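Local atomic coordinates of lectin CEL-I, N-acetyl-D-galactosamine-specific C-type (Cucumaria echinata, PDB entry 4WQQ), a protein that binds sugars through calcium as a C-type lectin, naturally specific for galactose and N-acetylgalactosamine and here engineered to recognise mannose. Residues A56-Y61 with G113-T118; G70-G75 with K133-L138; E102-N107 with W123-A128. The protein carries 3 engineered substitutions. All blocks are in the same frame, centred on the assembly; numbering follows the deposited sequence.

How the contacts relate
All three contacts lie in one C-type lectin domain and meet at its mixed sheet. Contact 1 sets helix 52-65 against strand 112-116. Contact 2 pairs strand 71-77 with strand 132-140, and its centre is about 8 Å from that of contact 1. Strand 71-77 is the sheet neighbour of strand 112-116, which in turn pairs with strand 123-126 of contact 3. Contact 3 is centred about 16 Å from contact 1 and about 15 Å from contact 2. Along the chain contact 1 crosses both others, while contact 3 is nested inside the loop that contact 2 closes. The sheet thus connects the hydrophobic interior to the sugar-binding calcium site.

Contact 1 of 3, residues A56-Y61 with G113-T118; sequences AYVFNY and GQFRHT
Val58 overlaps one corner of the Phe115 ring, where its CG1 lies 3.4 Å from Phe115 CE2. The contact is helix-on-sheet packing in the C-type lectin fold: helix 52-65 lies against strand 112-116. The axes of 56-61 and 113-116 cross at -65° and come within 10.5 Å. The two side chains themselves meet at about a right angle. Val58 CG1 is anti to the backbone N (chi1 172°), next to both CE2 and CZ of the phenylalanine. The next helix residue meets the same corner: Phe59 N lies at the edge of the Phe115 ring, and Phe59 CB is 4.0 Å from Phe115 CE2. The nearest atoms of Phe59 to that ring are its N and CB, and Phe115 CD2 also comes to the edge of the Phe59 ring.

The Phe59 ring reaches the backbone of residues 116-118. Its CG is anti to the backbone N, and the ring edge faces the carbonyl oxygens of Arg116 and His117. Phe59 CE1 is 3.7 Å from Arg116 O. These are van der Waals contacts, in which the C-H rim is probably slightly positive. Phe115 also meets Trp123, their ring planes nearly parallel, and the next residue, Arg116, belongs to the mannose pocket. At the far end of the contact, Phe59 CZ sits 3.4 Å from His117 O.

Contact 2 of 3, residues G70-G75 with K133-L138; sequences GQLWIG and KYMCKL
Trp73 N donates to Lys133 O at 2.8 Å, and Lys133 N donates to Gln71 O at 3.0 Å. The two bonds join strands 71-77 and 132-140 as parallel neighbours in the mixed sheet of the C-type lectin fold. Both are moderately bent, with N-H...O angles of 153° to 154°. Leu72 pairs with Lys133 in register, their CA atoms 4.8 Å apart. The strands then diverge, in keeping with the 38° between the directions of 71-74 and 133-138. Trp73 O and Met135 N are 3.8 Å apart; both are buried and have no hydrogen-bond partner in the model.

Side chains fill in on both faces. On the Leu72 face, Leu72 CD1 reaches over the neighbouring backbone to 3.6 Å from Tyr134 C. Leu72 CD1 also lies 4.0 Å from Met135 CB, and the two side chains cross obliquely. Leu72 CG, anti to the backbone N, carries CD1 toward the neighbouring strand. On the Trp73 face, the CB atoms of Trp73 and Tyr134 touch. The tyrosine CB lies at the edge of the indole, near its plane.

The next shell fixes the ends of these side chains. Trp73 NE1 is hydrogen-bonded to Thr23 O, and the indole meets Trp25 edge-to-face. The Tyr134 ring meets Phe19 and packs on helix 25-34. The Lys133 chain bends away, and NZ forms a salt bridge with Asp66. Cys136, farther along the strand, is disulfide-bonded to Cys32. Beside the Trp73 amide bond, the indole CD1 lies 3.4 Å from Lys133 O.

Contact 3 of 3, residues E102-N107 with W123-A128; sequences EPNNHN and WNDNSA. Engineered in segment 102-107: Glu102 (natural residue Gln), Asn104 (natural residue Asp), His106 (natural residue Trp). With CA (calcium ion), chain F; CA (calcium ion), chain E; MAN (alpha-D-mannopyranose), chain H.
Glu102, an engineered residue, meets Asn124 and Asp125 around the calcium ion of the sugar site. Glu102 OE1 binds the metal at 2.5 Å. Its carboxylate is turned 77° from the Asn124 amide plane, and Asn124 OD1 binds the same ion. Glu102 OE2 approaches mannose O3 at 2.5 Å. The peptide bond before Pro103 is cis; with the engineered Glu102 and Asn104, Pro103 makes up the Glu-Pro-Asn motif known from mannose-type C-type lectins. Pro103 CB packs 3.4 Å from Asp125 OD2. Asn104 gives OD1 to the calcium and ND2, weakly, to mannose O3. Asn104 N donates to Asp125 OD1 at 3.1 Å.

Asn105 N follows with a 2.8 Å bond to Asp125 OD2. Both amides meet the carboxylate on its syn side, the second closer to its plane. Asp125 also binds the calcium through O and OD1. Asn105 OD1 binds a second calcium, and a water on that ion donates to Asp125 OD2. The engineered His106 places one ring face toward mannose O2, at the long ND1 distance of 4.2 Å.

From strand 123-126, Asn124 ND2 donates to mannose O4 at 3.0 Å. Glu110 completes the sugar-site calcium shell. Mannose O3 and O4 both bind that ion directly, consistent with recognition centred on this hydroxyl pair and supplemented by surrounding side chains. The clustered anionic and carbonyl oxygens would probably repel one another without the metal's charge.

Contact 1 of 3, residues A56-Y61 with G113-T118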
loop_
_atom_site.group_PDB
_atom_site.type_symbol
_atom_site.label_atom_id
_atom_site.label_comp_id
_atom_site.label_asym_id
_atom_site.label_seq_id
_atom_site.Cartn_x
_atom_site.Cartn_y
_atom_site.Cartn_z
ATOM N N ALA A 56 21.959 -5.155 0.352
ATOM C CA ALA A 56 22.525 -4.385 -0.710
ATOM C C ALA A 56 21.550 -3.372 -1.278
ATOM O O ALA A 56 21.963 -2.256 -1.626
ATOM C CB ALA A 56 23.075 -5.325 -1.787
ATOM N N TYR A 57 20.305 -3.736 -1.385
ATOM C CA TYR A 57 19.266 -2.849 -1.950
ATOM C C TYR A 57 19.193 -1.584 -1.072
ATOM O O TYR A 57 19.293 -0.444 -1.536
ATOM C CB TYR A 57 17.901 -3.533 -1.987
ATOM C CG TYR A 57 16.848 -2.481 -2.267
ATOM C CD1 TYR A 57 16.641 -1.991 -3.542
ATOM C CD2 TYR A 57 16.154 -1.891 -1.201
ATOM C CE1 TYR A 57 15.769 -0.949 -3.770
ATOM C CE2 TYR A 57 15.272 -0.871 -1.419
ATOM C CZ TYR A 57 15.067 -0.388 -2.678
ATOM O OH TYR A 57 14.149 0.652 -2.839
ATOM N N VAL A 58 19.132 -1.822 0.228
ATOM C CA VAL A 58 19.073 -0.720 1.209
ATOM C C VAL A 58 20.278 0.193 1.194
ATOM O O VAL A 58 20.165 1.394 1.132
ATOM C CB VAL A 58 18.799 -1.285 2.622
ATOM C CG1 VAL A 58 18.935 -0.188 3.706
ATOM C CG2 VAL A 58 17.427 -1.917 2.696
ATOM N N PHE A 59 21.458 -0.409 1.210
ATOM C CA PHE A 59 22.693 0.315 1.252
ATOM C C PHE A 59 22.809 1.152 -0.040
ATOM O O PHE A 59 23.168 2.356 0.006
ATOM C CB PHE A 59 23.838 -0.677 1.450
ATOM C CG PHE A 59 25.197 -0.034 1.392
ATOM C CD1 PHE A 59 25.632 0.720 2.445
ATOM C CD2 PHE A 59 26.004 -0.184 0.289
ATOM C CE1 PHE A 59 26.866 1.323 2.421
ATOM C CE2 PHE A 59 27.214 0.470 0.224
ATOM C CZ PHE A 59 27.671 1.199 1.298
ATOM N N ASN A 60 22.544 0.520 -1.212
ATOM C CA ASN A 60 22.724 1.216 -2.476
ATOM C C ASN A 60 21.708 2.372 -2.634
ATOM O O ASN A 60 22.027 3.461 -3.147
ATOM C CB ASN A 60 22.677 0.209 -3.639
ATOM C CG ASN A 60 23.886 -0.790 -3.577
ATOM O OD1 ASN A 60 25.020 -0.386 -3.264
ATOM N ND2 ASN A 60 23.630 -2.076 -3.834
ATOM N N TYR A 61 20.507 2.174 -2.090
ATOM C CA TYR A 61 19.498 3.216 -2.161
ATOM C C TYR A 61 19.919 4.432 -1.328
ATOM O O TYR A 61 19.946 5.587 -1.796
ATOM C CB TYR A 61 18.164 2.597 -1.709
ATOM C CG TYR A 61 16.979 3.541 -1.461
ATOM C CD1 TYR A 61 16.847 4.732 -2.138
ATOM C CD2 TYR A 61 16.004 3.211 -0.518
ATOM C CE1 TYR A 61 15.779 5.576 -1.914
ATOM C CE2 TYR A 61 14.898 4.041 -0.282
ATOM C CZ TYR A 61 14.806 5.246 -0.954
ATOM O OH TYR A 61 13.761 6.129 -0.797
ATOM N N GLY A 113 20.959 -0.278 16.425
ATOM C CA GLY A 113 21.653 -0.715 15.223
ATOM C C GLY A 113 21.623 0.259 14.047
ATOM O O GLY A 113 20.684 1.030 13.906
ATOM N N GLN A 114 22.695 0.286 13.248
ATOM C CA GLN A 114 22.814 1.186 12.130
ATOM C C GLN A 114 23.787 0.577 11.087
ATOM O O GLN A 114 24.702 -0.162 11.456
ATOM C CB GLN A 114 23.329 2.588 12.591
ATOM C CG GLN A 114 24.688 2.543 13.282
ATOM C CD GLN A 114 25.216 3.845 13.858
ATOM O OE1 GLN A 114 26.376 3.861 14.193
ATOM N NE2 GLN A 114 24.399 4.885 14.051
ATOM N N PHE A 115 23.589 0.895 9.822
ATOM C CA PHE A 115 24.650 0.669 8.802
ATOM C C PHE A 115 25.768 1.705 8.937
ATOM O O PHE A 115 25.535 2.915 9.099
ATOM C CB PHE A 115 24.090 0.864 7.378
ATOM C CG PHE A 115 23.139 -0.201 6.871
ATOM C CD1 PHE A 115 22.610 -1.204 7.651
ATOM C CD2 PHE A 115 22.768 -0.157 5.545
ATOM C CE1 PHE A 115 21.728 -2.117 7.131
ATOM C CE2 PHE A 115 21.941 -1.109 4.999
ATOM C CZ PHE A 115 21.407 -2.081 5.778
ATOM N N ARG A 116 26.995 1.255 8.780
ATOM C CA ARG A 116 28.100 2.107 8.339
ATOM C C ARG A 116 27.998 2.432 6.842
ATOM O O ARG A 116 27.341 1.723 6.100
ATOM C CB ARG A 116 29.443 1.352 8.588
ATOM C CG ARG A 116 29.522 0.978 10.026
ATOM C CD ARG A 116 30.894 0.852 10.571
ATOM N NE ARG A 116 31.020 1.872 11.606
ATOM C CZ ARG A 116 31.443 1.663 12.865
ATOM N NH1 ARG A 116 31.837 0.427 13.338
ATOM N NH2 ARG A 116 31.475 2.714 13.664
ATOM N N HIS A 117 28.647 3.511 6.431
ATOM C CA HIS A 117 28.629 3.893 5.025
ATOM C C HIS A 117 29.684 3.089 4.239
ATOM O O HIS A 117 29.732 3.209 3.013
ATOM C CB HIS A 117 28.845 5.396 4.780
ATOM C CG HIS A 117 30.220 5.916 5.056
ATOM N ND1 HIS A 117 30.695 6.172 6.332
ATOM C CD2 HIS A 117 31.239 6.250 4.205
ATOM C CE1 HIS A 117 31.911 6.701 6.239
ATOM N NE2 HIS A 117 32.258 6.742 4.966
ATOM N N THR A 118 30.444 2.275 4.944
ATOM C CA THR A 118 31.553 1.489 4.325
ATOM C C THR A 118 31.212 0.005 4.337
ATOM O O THR A 118 30.240 -0.445 4.996
ATOM C CB THR A 118 32.828 1.733 5.098
ATOM O OG1 THR A 118 32.614 1.436 6.479
ATOM C CG2 THR A 118 33.279 3.085 4.925
#

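Contact 2 of 3, residues G70-G75 with K133-L138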
loop_
_atom_site.group_PDB
_atom_site.type_symbol
_atom_site.label_atom_id
_atom_site.label_comp_id
_atom_site.label_asym_id
_atom_site.label_seq_id
_atom_site.Cartn_x
_atom_site.Cartn_y
_atom_site.Cartn_z
ATOM N N GLY A 70 28.805 8.787 7.407
ATOM C CA GLY A 70 27.784 8.721 8.472
ATOM C C GLY A 70 27.119 7.415 8.409
ATOM O O GLY A 70 27.555 6.511 7.729
ATOM N N GLN A 71 26.062 7.282 9.204
ATOM C CA GLN A 71 25.423 6.028 9.388
ATOM C C GLN A 71 23.938 6.146 9.076
ATOM O O GLN A 71 23.394 7.243 8.880
ATOM C CB GLN A 71 25.641 5.512 10.845
ATOM C CG GLN A 71 27.094 5.128 11.201
ATOM C CD GLN A 71 27.962 6.321 11.486
ATOM O OE1 GLN A 71 27.609 7.235 12.267
ATOM N NE2 GLN A 71 29.131 6.350 10.861
ATOM N N LEU A 72 23.315 4.977 9.028
ATOM C CA LEU A 72 21.902 4.786 8.708
ATOM C C LEU A 72 21.244 3.940 9.780
ATOM O O LEU A 72 21.501 2.742 9.906
ATOM C CB LEU A 72 21.745 4.146 7.343
ATOM C CG LEU A 72 20.292 3.910 6.831
ATOM C CD1 LEU A 72 19.658 5.172 6.309
ATOM C CD2 LEU A 72 20.197 2.844 5.796
ATOM N N TRP A 73 20.333 4.532 10.559
ATOM C CA TRP A 73 19.506 3.696 11.472
ATOM C C TRP A 73 18.698 2.638 10.798
ATOM O O TRP A 73 18.038 2.890 9.762
ATOM C CB TRP A 73 18.529 4.559 12.251
ATOM C CG TRP A 73 19.168 5.579 13.204
ATOM C CD1 TRP A 73 18.896 6.894 13.260
ATOM C CD2 TRP A 73 20.090 5.321 14.285
ATOM N NE1 TRP A 73 19.606 7.500 14.253
ATOM C CE2 TRP A 73 20.354 6.578 14.903
ATOM C CE3 TRP A 73 20.738 4.156 14.789
ATOM C CZ2 TRP A 73 21.237 6.708 16.016
ATOM C CZ3 TRP A 73 21.594 4.283 15.865
ATOM C CH2 TRP A 73 21.839 5.593 16.473
ATOM N N ILE A 74 18.720 1.473 11.417
ATOM C CA ILE A 74 17.829 0.369 11.087
ATOM C C ILE A 74 17.066 -0.050 12.328
ATOM O O ILE A 74 17.414 0.333 13.475
ATOM C CB ILE A 74 18.580 -0.817 10.409
ATOM C CG1 ILE A 74 19.591 -1.418 11.416
ATOM C CG2 ILE A 74 19.298 -0.321 9.177
ATOM C CD1 ILE A 74 20.505 -2.528 10.883
ATOM N N GLY A 75 16.065 -0.907 12.152
ATOM C CA GLY A 75 15.169 -1.239 13.238
ATOM C C GLY A 75 15.654 -2.254 14.266
ATOM O O GLY A 75 14.850 -2.895 14.900
ATOM N N LYS A 133 21.119 9.072 9.738
ATOM C CA LYS A 133 20.035 9.154 8.757
ATOM C C LYS A 133 19.101 7.958 9.023
ATOM O O LYS A 133 19.437 7.143 9.880
ATOM C CB LYS A 133 20.571 9.168 7.340
ATOM C CG LYS A 133 21.673 10.176 7.130
ATOM C CD LYS A 133 21.244 11.614 7.344
ATOM C CE LYS A 133 22.469 12.578 7.145
ATOM N NZ LYS A 133 22.980 12.519 5.745
ATOM N N TYR A 134 17.963 7.848 8.347
ATOM C CA TYR A 134 17.123 6.673 8.584
ATOM C C TYR A 134 16.347 6.249 7.352
ATOM O O TYR A 134 16.170 6.985 6.431
ATOM C CB TYR A 134 16.231 6.851 9.817
ATOM C CG TYR A 134 15.201 7.937 9.696
ATOM C CD1 TYR A 134 15.515 9.252 9.943
ATOM C CD2 TYR A 134 13.846 7.618 9.394
ATOM C CE1 TYR A 134 14.541 10.211 9.872
ATOM C CE2 TYR A 134 12.886 8.562 9.304
ATOM C CZ TYR A 134 13.214 9.868 9.528
ATOM O OH TYR A 134 12.263 10.894 9.465
ATOM N N MET A 135 15.933 5.012 7.400
ATOM C CA MET A 135 15.177 4.414 6.323
ATOM C C MET A 135 13.945 3.697 6.912
ATOM O O MET A 135 14.062 2.900 7.862
ATOM C CB MET A 135 16.086 3.361 5.734
ATOM C CG MET A 135 15.510 2.434 4.715
ATOM S SD MET A 135 15.699 3.037 3.059
ATOM C CE MET A 135 17.490 3.397 2.776
ATOM N N CYS A 136 12.809 3.902 6.277
ATOM C CA CYS A 136 11.603 3.205 6.656
ATOM C C CYS A 136 11.221 2.136 5.638
ATOM O O CYS A 136 11.688 2.166 4.487
ATOM C CB CYS A 136 10.438 4.168 6.791
ATOM S SG CYS A 136 10.806 5.637 7.816
ATOM N N LYS A 137 10.391 1.223 6.079
ATOM C CA LYS A 137 9.986 0.059 5.255
ATOM C C LYS A 137 8.538 -0.140 5.556
ATOM O O LYS A 137 8.150 -0.109 6.715
ATOM C CB LYS A 137 10.812 -1.143 5.682
ATOM C CG LYS A 137 10.495 -2.493 5.114
ATOM C CD LYS A 137 11.554 -3.531 5.599
ATOM C CE LYS A 137 11.063 -4.947 5.343
ATOM N NZ LYS A 137 12.052 -6.001 5.662
ATOM N N LEU A 138 7.755 -0.436 4.508
ATOM C CA LEU A 138 6.410 -0.933 4.657
ATOM C C LEU A 138 6.316 -2.438 4.658
ATOM O O LEU A 138 6.920 -3.099 3.810
ATOM C CB LEU A 138 5.562 -0.395 3.541
ATOM C CG LEU A 138 5.515 1.122 3.443
ATOM C CD1 LEU A 138 4.523 1.453 2.389
ATOM C CD2 LEU A 138 5.175 1.903 4.729
#

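Contact 3 of 3, residues E102-N107 with W123-A128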
loop_
_atom_site.group_PDB
_atom_site.type_symbol
_atom_site.label_atom_id
_atom_site.label_comp_id
_atom_site.label_asym_id
_atom_site.label_seq_id
_atom_site.Cartn_x
_atom_site.Cartn_y
_atom_site.Cartn_z
ATOM N N GLU A 102 31.807 -5.632 16.137
ATOM C CA GLU A 102 30.476 -5.233 16.590
ATOM C C GLU A 102 29.597 -6.497 16.756
ATOM O O GLU A 102 29.860 -7.513 16.057
ATOM C CB GLU A 102 29.893 -4.306 15.535
ATOM C CG GLU A 102 30.815 -3.145 15.211
ATOM C CD GLU A 102 31.094 -2.162 16.362
ATOM O OE1 GLU A 102 30.371 -2.186 17.363
ATOM O OE2 GLU A 102 32.053 -1.309 16.255
ATOM N N PRO A 103 28.544 -6.429 17.581
ATOM C CA PRO A 103 28.173 -5.228 18.412
ATOM C C PRO A 103 29.069 -5.190 19.640
ATOM O O PRO A 103 29.392 -6.221 20.178
ATOM C CB PRO A 103 26.734 -5.530 18.847
ATOM C CG PRO A 103 26.616 -6.995 18.808
ATOM C CD PRO A 103 27.550 -7.489 17.724
ATOM N N ASN A 104 29.580 -4.048 20.014
ATOM C CA ASN A 104 30.470 -4.005 21.146
ATOM C C ASN A 104 29.915 -3.310 22.366
ATOM O O ASN A 104 30.628 -3.174 23.334
ATOM C CB ASN A 104 31.785 -3.366 20.727
ATOM C CG ASN A 104 31.672 -1.901 20.345
ATOM O OD1 ASN A 104 30.602 -1.352 20.214
ATOM N ND2 ASN A 104 32.794 -1.286 20.131
ATOM N N ASN A 105 28.664 -2.834 22.328
ATOM C CA ASN A 105 28.035 -2.195 23.492
ATOM C C ASN A 105 28.970 -1.169 24.125
ATOM O O ASN A 105 29.152 -1.123 25.344
ATOM C CB ASN A 105 27.558 -3.263 24.505
ATOM C CG ASN A 105 26.523 -2.733 25.441
ATOM O OD1 ASN A 105 25.549 -2.006 25.073
ATOM N ND2 ASN A 105 26.699 -3.074 26.705
ATOM N N HIS A 106 29.560 -0.324 23.279
ATOM C CA HIS A 106 30.689 0.486 23.720
ATOM C C HIS A 106 30.283 1.341 24.916
ATOM O O HIS A 106 29.156 1.844 25.028
ATOM C CB HIS A 106 31.167 1.389 22.593
ATOM C CG HIS A 106 32.349 2.212 22.956
ATOM N ND1 HIS A 106 33.614 1.688 22.975
ATOM C CD2 HIS A 106 32.468 3.523 23.270
ATOM C CE1 HIS A 106 34.476 2.636 23.278
ATOM N NE2 HIS A 106 33.804 3.753 23.492
ATOM N N ASN A 107 31.212 1.459 25.869
ATOM C CA ASN A 107 30.887 2.158 27.114
ATOM C C ASN A 107 29.636 1.687 27.807
ATOM O O ASN A 107 29.001 2.472 28.504
ATOM C CB ASN A 107 30.780 3.636 26.855
ATOM C CG ASN A 107 32.142 4.253 26.676
ATOM O OD1 ASN A 107 33.155 3.601 26.975
ATOM N ND2 ASN A 107 32.190 5.471 26.168
ATOM N N TRP A 123 27.017 -3.469 9.931
ATOM C CA TRP A 123 26.279 -2.934 11.038
ATOM C C TRP A 123 27.169 -2.601 12.240
ATOM O O TRP A 123 28.158 -3.280 12.530
ATOM C CB TRP A 123 25.229 -3.924 11.501
ATOM C CG TRP A 123 24.291 -4.470 10.460
ATOM C CD1 TRP A 123 24.201 -4.108 9.162
ATOM C CD2 TRP A 123 23.351 -5.499 10.659
ATOM N NE1 TRP A 123 23.210 -4.807 8.550
ATOM C CE2 TRP A 123 22.675 -5.681 9.448
ATOM C CE3 TRP A 123 22.991 -6.261 11.749
ATOM C CZ2 TRP A 123 21.669 -6.595 9.316
ATOM C CZ3 TRP A 123 21.987 -7.176 11.630
ATOM C CH2 TRP A 123 21.322 -7.323 10.424
ATOM N N ASN A 124 26.773 -1.515 12.938
ATOM C CA ASN A 124 27.308 -1.115 14.207
ATOM C C ASN A 124 26.132 -0.867 15.187
ATOM O O ASN A 124 25.034 -0.473 14.765
ATOM C CB ASN A 124 28.053 0.168 14.021
ATOM C CG ASN A 124 28.600 0.706 15.305
ATOM O OD1 ASN A 124 29.164 -0.008 16.127
ATOM N ND2 ASN A 124 28.388 2.002 15.510
ATOM N N ASP A 125 26.371 -1.125 16.469
ATOM C CA ASP A 125 25.530 -0.649 17.537
ATOM C C ASP A 125 26.009 0.721 18.017
ATOM O O ASP A 125 27.226 0.984 18.158
ATOM C CB ASP A 125 25.388 -1.670 18.676
ATOM C CG ASP A 125 26.740 -2.022 19.351
ATOM O OD1 ASP A 125 27.846 -1.815 18.781
ATOM O OD2 ASP A 125 26.670 -2.577 20.438
ATOM N N ASN A 126 25.040 1.580 18.316
ATOM C CA ASN A 126 25.388 2.903 18.772
ATOM C C ASN A 126 24.400 3.325 19.888
ATOM O O ASN A 126 23.454 2.594 20.242
ATOM C CB ASN A 126 25.446 3.866 17.573
ATOM C CG ASN A 126 26.524 4.958 17.723
ATOM O OD1 ASN A 126 26.773 5.471 18.828
ATOM N ND2 ASN A 126 27.160 5.352 16.602
ATOM N N SER A 127 24.621 4.505 20.419
ATOM C CA SER A 127 23.923 4.912 21.614
ATOM C C SER A 127 22.623 5.663 21.354
ATOM O O SER A 127 22.337 6.058 20.259
ATOM C CB SER A 127 24.844 5.820 22.404
ATOM O OG SER A 127 24.864 7.094 21.758
ATOM N N ALA A 128 21.914 5.972 22.428
ATOM C CA ALA A 128 20.668 6.734 22.289
ATOM C C ALA A 128 20.842 8.177 22.014
ATOM O O ALA A 128 19.869 8.884 21.671
ATOM C CB ALA A 128 19.849 6.509 23.587
HETATM CA CA CA F . 29.395 -0.146 18.497
HETATM CA CA CA E . 23.598 -3.085 23.784
HETATM C C1 MAN H . 33.676 3.581 17.238
HETATM C C2 MAN H . 33.421 2.123 17.480
HETATM C C3 MAN H . 31.945 1.761 17.401
HETATM C C4 MAN H . 31.149 2.778 18.204
HETATM C C5 MAN H . 31.379 4.160 17.551
HETATM C C6 MAN H . 30.606 5.323 18.124
HETATM O O1 MAN H . 33.517 3.705 15.851
HETATM O O2 MAN H . 33.853 1.934 18.801
HETATM O O3 MAN H . 31.802 0.468 17.980
HETATM O O4 MAN H . 29.799 2.358 18.150
HETATM O O5 MAN H . 32.778 4.486 17.895
HETATM O O6 MAN H . 30.924 5.150 19.490
HETATM O O HOH W 1 25.127 -3.911 22.203
#